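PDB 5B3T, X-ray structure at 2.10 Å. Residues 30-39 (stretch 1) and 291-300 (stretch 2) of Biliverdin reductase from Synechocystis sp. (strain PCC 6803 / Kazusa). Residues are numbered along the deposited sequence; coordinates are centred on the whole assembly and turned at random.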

ATOM      1  N   GLU A  30      14.553  -9.207   4.089  1.00 20.65           N
ATOM      2  CA  GLU A  30      15.193  -9.504   5.367  1.00 22.31           C
ATOM      3  C   GLU A  30      14.601 -10.755   6.008  1.00 22.86           C
ATOM      4  O   GLU A  30      15.337 -11.604   6.521  1.00 23.37           O
ATOM      5  CB  GLU A  30      15.075  -8.302   6.304  1.00 22.18           C
ATOM      6  CG  GLU A  30      15.923  -7.105   5.888  1.00 22.15           C
ATOM      7  CD  GLU A  30      15.617  -5.852   6.690  1.00 22.68           C
ATOM      8  OE1 GLU A  30      14.550  -5.795   7.336  1.00 24.27           O
ATOM      9  OE2 GLU A  30      16.449  -4.921   6.673  1.00 23.10           O
ATOM     10  N   VAL A  31      13.275 -10.898   5.970  1.00 21.61           N
ATOM     11  CA  VAL A  31      12.637 -12.035   6.626  1.00 22.44           C
ATOM     12  C   VAL A  31      12.758 -13.298   5.781  1.00 23.31           C
ATOM     13  O   VAL A  31      12.954 -14.395   6.316  1.00 24.40           O
ATOM     14  CB  VAL A  31      11.168 -11.700   6.951  1.00 22.50           C
ATOM     15  CG1 VAL A  31      10.483 -12.892   7.610  1.00 22.50           C
ATOM     16  CG2 VAL A  31      11.089 -10.469   7.848  1.00 22.09           C
ATOM     17  N   PHE A  32      12.637 -13.174   4.457  1.00 21.71           N
ATOM     18  CA  PHE A  32      12.769 -14.340   3.588  1.00 23.75           C
ATOM     19  C   PHE A  32      14.137 -14.991   3.735  1.00 25.10           C
ATOM     20  O   PHE A  32      14.249 -16.224   3.742  1.00 25.23           O
ATOM     21  CB  PHE A  32      12.520 -13.949   2.131  1.00 21.09           C
ATOM     22  CG  PHE A  32      11.071 -13.878   1.763  1.00 21.60           C
ATOM     23  CD1 PHE A  32      10.207 -14.889   2.130  1.00 21.07           C
ATOM     24  CD2 PHE A  32      10.575 -12.800   1.048  1.00 19.64           C
ATOM     25  CE1 PHE A  32       8.872 -14.836   1.793  1.00 20.60           C
ATOM     26  CE2 PHE A  32       9.238 -12.741   0.709  1.00 19.57           C
ATOM     27  CZ  PHE A  32       8.386 -13.759   1.082  1.00 19.12           C
ATOM     28  N   ARG A  33      15.142 -14.157   3.883  1.00 24.57           N
ATOM     29  CA  ARG A  33      16.492 -14.617   4.084  1.00 27.96           C
ATOM     30  C   ARG A  33      16.683 -15.285   5.441  1.00 27.73           C
ATOM     31  O   ARG A  33      17.241 -16.325   5.538  1.00 25.94           O
ATOM     32  CB  ARG A  33      17.507 -13.476   3.936  1.00 29.66           C
ATOM     33  CG  ARG A  33      18.952 -13.918   4.003  1.00 34.25           C
ATOM     34  CD  ARG A  33      19.974 -12.806   3.870  1.00 36.48           C
ATOM     35  NE  ARG A  33      19.643 -11.614   4.644  1.00 40.07           N
ATOM     36  CZ  ARG A  33      20.401 -10.519   4.732  1.00 40.90           C
ATOM     37  NH1 ARG A  33      21.593 -10.488   4.125  1.00 38.85           N
ATOM     38  NH2 ARG A  33      19.982  -9.484   5.449  1.00 38.47           N
ATOM     39  N   GLY A  34      16.176 -14.650   6.475  1.00 26.18           N
ATOM     40  CA  GLY A  34      16.346 -15.129   7.835  1.00 26.51           C
ATOM     41  C   GLY A  34      15.556 -16.389   8.118  1.00 26.60           C
ATOM     42  O   GLY A  34      15.991 -17.232   8.908  1.00 27.04           O
ATOM     43  N   ASP A  35      14.393 -16.539   7.487  1.00 26.21           N
ATOM     44  CA  ASP A  35      13.557 -17.710   7.712  1.00 24.76           C
ATOM     45  C   ASP A  35      14.121 -18.900   6.947  1.00 27.52           C
ATOM     46  O   ASP A  35      14.461 -18.786   5.765  1.00 27.23           O
ATOM     47  CB  ASP A  35      12.119 -17.435   7.280  1.00 25.07           C
ATOM     48  CG  ASP A  35      11.120 -18.360   7.953  1.00 25.85           C
ATOM     49  OD1 ASP A  35      11.116 -19.571   7.640  1.00 25.66           O
ATOM     50  OD2 ASP A  35      10.334 -17.875   8.794  1.00 25.43           O
ATOM     51  N   ARG A  36      14.218 -20.045   7.620  1.00 26.66           N
ATOM     52  CA  ARG A  36      14.775 -21.227   6.978  1.00 28.91           C
ATOM     53  C   ARG A  36      13.817 -21.870   5.987  1.00 27.91           C
ATOM     54  O   ARG A  36      14.244 -22.711   5.191  1.00 29.10           O
ATOM     55  CB  ARG A  36      15.170 -22.265   8.022  1.00 32.83           C
ATOM     56  CG  ARG A  36      14.008 -23.103   8.498  1.00 34.74           C
ATOM     57  CD  ARG A  36      14.508 -24.212   9.386  1.00 40.03           C
ATOM     58  NE  ARG A  36      13.993 -25.524   9.003  1.00 43.88           N
ATOM     59  CZ  ARG A  36      12.753 -25.938   9.238  1.00 50.19           C
ATOM     60  NH1 ARG A  36      11.889 -25.142   9.855  1.00 46.56           N
ATOM     61  NH2 ARG A  36      12.376 -27.153   8.861  1.00 48.80           N
ATOM     62  N   ARG A  37      12.533 -21.510   6.028  1.00 26.90           N
ATOM     63  CA  ARG A  37      11.569 -22.067   5.092  1.00 27.90           C
ATOM     64  C   ARG A  37      11.640 -21.425   3.713  1.00 27.42           C
ATOM     65  O   ARG A  37      10.939 -21.879   2.802  1.00 27.71           O
ATOM     66  CB  ARG A  37      10.150 -21.920   5.649  1.00 24.55           C
ATOM     67  CG  ARG A  37       9.892 -22.689   6.938  1.00 27.10           C
ATOM     68  CD  ARG A  37       8.575 -22.268   7.578  1.00 26.10           C
ATOM     69  NE  ARG A  37       8.643 -20.918   8.133  1.00 23.19           N
ATOM     70  CZ  ARG A  37       7.602 -20.255   8.625  1.00 24.19           C
ATOM     71  NH1 ARG A  37       6.399 -20.814   8.632  1.00 23.32           N
ATOM     72  NH2 ARG A  37       7.763 -19.031   9.111  1.00 23.84           N
ATOM     73  N   SER A  38      12.462 -20.393   3.532  1.00 25.72           N
ATOM     74  CA  SER A  38      12.471 -19.640   2.286  1.00 26.51           C
ATOM     75  C   SER A  38      13.901 -19.303   1.888  1.00 25.90           C
ATOM     76  O   SER A  38      14.834 -19.372   2.695  1.00 26.30           O
ATOM     77  CB  SER A  38      11.631 -18.361   2.398  1.00 24.60           C
ATOM     78  OG  SER A  38      12.002 -17.603   3.535  1.00 23.84           O
ATOM     79  N   GLN A  39      14.053 -18.923   0.621  1.00 25.26           N
ATOM     80  CA  GLN A  39      15.348 -18.608   0.028  1.00 28.33           C
ATOM     81  C   GLN A  39      15.151 -17.508  -1.005  1.00 25.97           C
ATOM     82  O   GLN A  39      14.335 -17.657  -1.919  1.00 25.20           O
ATOM     83  CB  GLN A  39      15.966 -19.851  -0.620  1.00 28.37           C
ATOM     84  CG  GLN A  39      17.302 -19.615  -1.302  1.00 30.80           C
ATOM     85  CD  GLN A  39      18.433 -19.398  -0.318  1.00 35.94           C
ATOM     86  OE1 GLN A  39      18.434 -19.960   0.777  1.00 41.76           O
ATOM     87  NE2 GLN A  39      19.409 -18.586  -0.707  1.00 39.61           N
ATOM     88  N   THR A 291       4.907 -11.904   6.514  1.00 17.79           N
ATOM     89  CA  THR A 291       5.751 -12.812   5.745  1.00 18.64           C
ATOM     90  C   THR A 291       5.726 -14.214   6.336  1.00 19.28           C
ATOM     91  O   THR A 291       5.644 -15.205   5.601  1.00 18.13           O
ATOM     92  CB  THR A 291       7.186 -12.286   5.690  1.00 17.77           C
ATOM     93  OG1 THR A 291       7.194 -10.973   5.123  1.00 16.53           O
ATOM     94  CG2 THR A 291       8.056 -13.201   4.836  1.00 19.60           C
ATOM     95  N   GLU A 292       5.786 -14.317   7.666  1.00 18.35           N
ATOM     96  CA  GLU A 292       5.761 -15.630   8.302  1.00 19.75           C
ATOM     97  C   GLU A 292       4.408 -16.308   8.120  1.00 21.24           C
ATOM     98  O   GLU A 292       4.339 -17.534   7.972  1.00 22.00           O
ATOM     99  CB  GLU A 292       6.121 -15.500   9.781  1.00 20.18           C
ATOM    100  CG  GLU A 292       7.576 -15.109  10.009  1.00 22.33           C
ATOM    101  CD  GLU A 292       7.917 -14.897  11.471  1.00 24.00           C
ATOM    102  OE1 GLU A 292       6.987 -14.799  12.297  1.00 23.42           O
ATOM    103  OE2 GLU A 292       9.122 -14.830  11.793  1.00 26.00           O
ATOM    104  N   ALA A 293       3.322 -15.529   8.121  1.00 17.33           N
ATOM    105  CA  ALA A 293       2.010 -16.102   7.838  1.00 19.26           C
ATOM    106  C   ALA A 293       1.945 -16.646   6.417  1.00 21.12           C
ATOM    107  O   ALA A 293       1.367 -17.713   6.177  1.00 19.60           O
ATOM    108  CB  ALA A 293       0.920 -15.056   8.068  1.00 21.40           C
ATOM    109  N   VAL A 294       2.538 -15.925   5.460  1.00 19.13           N
ATOM    110  CA  VAL A 294       2.575 -16.396   4.078  1.00 19.23           C
ATOM    111  C   VAL A 294       3.364 -17.692   3.982  1.00 18.92           C
ATOM    112  O   VAL A 294       2.938 -18.653   3.330  1.00 18.81           O
ATOM    113  CB  VAL A 294       3.157 -15.304   3.159  1.00 19.10           C
ATOM    114  CG1 VAL A 294       3.546 -15.886   1.812  1.00 18.66           C
ATOM    115  CG2 VAL A 294       2.156 -14.168   2.981  1.00 19.64           C
ATOM    116  N   LEU A 295       4.526 -17.742   4.629  1.00 19.01           N
ATOM    117  CA  LEU A 295       5.305 -18.973   4.660  1.00 22.28           C
ATOM    118  C   LEU A 295       4.507 -20.109   5.286  1.00 22.39           C
ATOM    119  O   LEU A 295       4.545 -21.246   4.803  1.00 20.87           O
ATOM    120  CB  LEU A 295       6.611 -18.739   5.421  1.00 20.49           C
ATOM    121  CG  LEU A 295       7.590 -17.852   4.647  1.00 20.69           C
ATOM    122  CD1 LEU A 295       8.837 -17.551   5.455  1.00 22.03           C
ATOM    123  CD2 LEU A 295       7.954 -18.512   3.325  1.00 22.32           C
ATOM    124  N   ASP A 296       3.763 -19.812   6.354  1.00 22.60           N
ATOM    125  CA  ASP A 296       2.901 -20.814   6.973  1.00 24.49           C
ATOM    126  C   ASP A 296       1.915 -21.382   5.963  1.00 24.11           C
ATOM    127  O   ASP A 296       1.785 -22.603   5.820  1.00 23.29           O
ATOM    128  CB  ASP A 296       2.154 -20.205   8.165  1.00 24.59           C
ATOM    129  CG  ASP A 296       2.695 -20.680   9.510  1.00 29.83           C
ATOM    130  OD1 ASP A 296       3.821 -20.283   9.896  1.00 30.89           O
ATOM    131  OD2 ASP A 296       1.971 -21.432  10.206  1.00 41.21           O
ATOM    132  N   TYR A 297       1.221 -20.505   5.240  1.00 21.50           N
ATOM    133  CA  TYR A 297       0.238 -20.963   4.262  1.00 21.78           C
ATOM    134  C   TYR A 297       0.882 -21.842   3.198  1.00 23.35           C
ATOM    135  O   TYR A 297       0.351 -22.900   2.846  1.00 22.71           O
ATOM    136  CB  TYR A 297      -0.476 -19.773   3.606  1.00 21.39           C
ATOM    137  CG  TYR A 297      -1.356 -20.206   2.466  1.00 22.44           C
ATOM    138  CD1 TYR A 297      -2.563 -20.848   2.711  1.00 23.80           C
ATOM    139  CD2 TYR A 297      -0.971 -19.998   1.146  1.00 23.61           C
ATOM    140  CE1 TYR A 297      -3.368 -21.257   1.675  1.00 24.93           C
ATOM    141  CE2 TYR A 297      -1.771 -20.405   0.107  1.00 25.16           C
ATOM    142  CZ  TYR A 297      -2.967 -21.033   0.378  1.00 25.85           C
ATOM    143  OH  TYR A 297      -3.769 -21.439  -0.655  1.00 28.96           O
ATOM    144  N   LEU A 298       2.034 -21.421   2.676  1.00 21.57           N
ATOM    145  CA  LEU A 298       2.648 -22.147   1.567  1.00 22.56           C
ATOM    146  C   LEU A 298       3.204 -23.502   1.989  1.00 23.40           C
ATOM    147  O   LEU A 298       3.243 -24.432   1.175  1.00 24.37           O
ATOM    148  CB  LEU A 298       3.747 -21.296   0.924  1.00 21.19           C
ATOM    149  CG  LEU A 298       3.270 -19.988   0.294  1.00 20.70           C
ATOM    150  CD1 LEU A 298       4.441 -19.162  -0.219  1.00 20.33           C
ATOM    151  CD2 LEU A 298       2.276 -20.264  -0.823  1.00 19.36           C
ATOM    152  N   THR A 299       3.632 -23.641   3.240  1.00 22.29           N
ATOM    153  CA  THR A 299       4.270 -24.873   3.691  1.00 22.85           C
ATOM    154  C   THR A 299       3.332 -25.818   4.431  1.00 25.45           C
ATOM    155  O   THR A 299       3.542 -27.036   4.388  1.00 23.98           O
ATOM    156  CB  THR A 299       5.475 -24.563   4.592  1.00 22.72           C
ATOM    157  OG1 THR A 299       5.053 -23.773   5.708  1.00 25.72           O
ATOM    158  CG2 THR A 299       6.540 -23.810   3.809  1.00 24.62           C
ATOM    159  N   THR A 300       2.308 -25.303   5.115  1.00 24.39           N
ATOM    160  CA  THR A 300       1.371 -26.156   5.832  1.00 23.74           C
ATOM    161  C   THR A 300      -0.078 -25.965   5.411  1.00 25.79           C
ATOM    162  O   THR A 300      -0.945 -26.702   5.895  1.00 25.90           O
ATOM    163  CB  THR A 300       1.471 -25.928   7.350  1.00 26.26           C
ATOM    164  OG1 THR A 300       0.870 -24.671   7.686  1.00 24.06           O
ATOM    165  CG2 THR A 300       2.923 -25.934   7.800  1.00 25.44           C
TER
HETATM  166  O   HOH W   1      11.068 -15.756  10.336  1.00 28.58           O
HETATM  167  O   HOH W   2       5.460 -23.679   8.384  1.00 26.29           O

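Two segments far apart in the sequence meet here. Residues 30-34 are the last part of a helix. A type I turn from Asp35 to Ser38 follows, and a strand begins at Ser38. Residues 291-300 are helical throughout. The two helix axes come no nearer than 10.5 Å, at an angle of 49°, so side chains fill the space between them. The contact buries 479 Å² in all.

Arg37 gives the largest share, 113 Å². Its side chain is extended at chi2 (t) and bent at chi1 and chi3 (both m). This shape lets the guanidinium serve two carboxylates. On its own stretch, NE of Arg37 donates to OD1 of Asp35 at 2.9 Å, and NH2 of Arg37 donates to OD2 of Asp35 at 2.8 Å. The two groups thus meet in a paired, two-point salt bridge. Across the contact, NH1 of Arg37 donates to OD1 of Asp296 at 2.9 Å, in a second salt bridge. Asp296 lies at the edge of the guanidinium, near its plane, as a good N-H donor direction requires. One face of the group is covered by Leu295, with CZ of Arg37 3.7 Å from CB of Leu295. The charged group is therefore bonded in its plane and packed against carbon on a face.

Asp35 is the first residue to leave helical phi/psi. Its chi1 is t (-158°). OD1 of Asp35 also accepts from the backbone N of Arg37 at 2.9 Å, so one carboxylate holds both the main chain and the side chain of Arg37. The same carboxylate packs on Leu295, with CG of Asp35 3.5 Å from CD1 of Leu295.

Asp296 points sideways at CB, but its end comes nearer to the first stretch. Its chi1 of -106° lies between wells. In this conformation OD1 reaches Arg37, while OD2 is hydrogen-bonded to a residue adjoining the stretch.

Two acidic groups also lie close together: OD2 of Asp35 is 4.4 Å from OE2 of Glu292. Water 1 lies between them and donates to both, at 2.7 Å to OD2 of Asp35 and 2.6 Å to OE2 of Glu292. A shared donor of this kind eases the repulsion. Water 2 accepts from NH1 of Arg37 at 3.0 Å and donates to OG1 of Thr299 at 2.7 Å. Thr299 has chi1 p, and its OG1 donates to the backbone O of Leu295 at 2.7 Å.

The other end of the contact is apolar. Phe32 starts sideways at CB, but with chi1 m its ring end approaches the second helix. CG2 of Thr291 sits over one ring face, 3.9 Å from the Phe32 centroid, in a CH-pi contact. The same CG2 of Thr291 is 3.7 Å from CG1 of Val31. CD2 of Leu295 meets the ring edge, 4.1 Å from CE1 of Phe32. Ser38 has chi1 p, and its OG donates to O of Phe32 at 2.6 Å, tying the strand start to the helix.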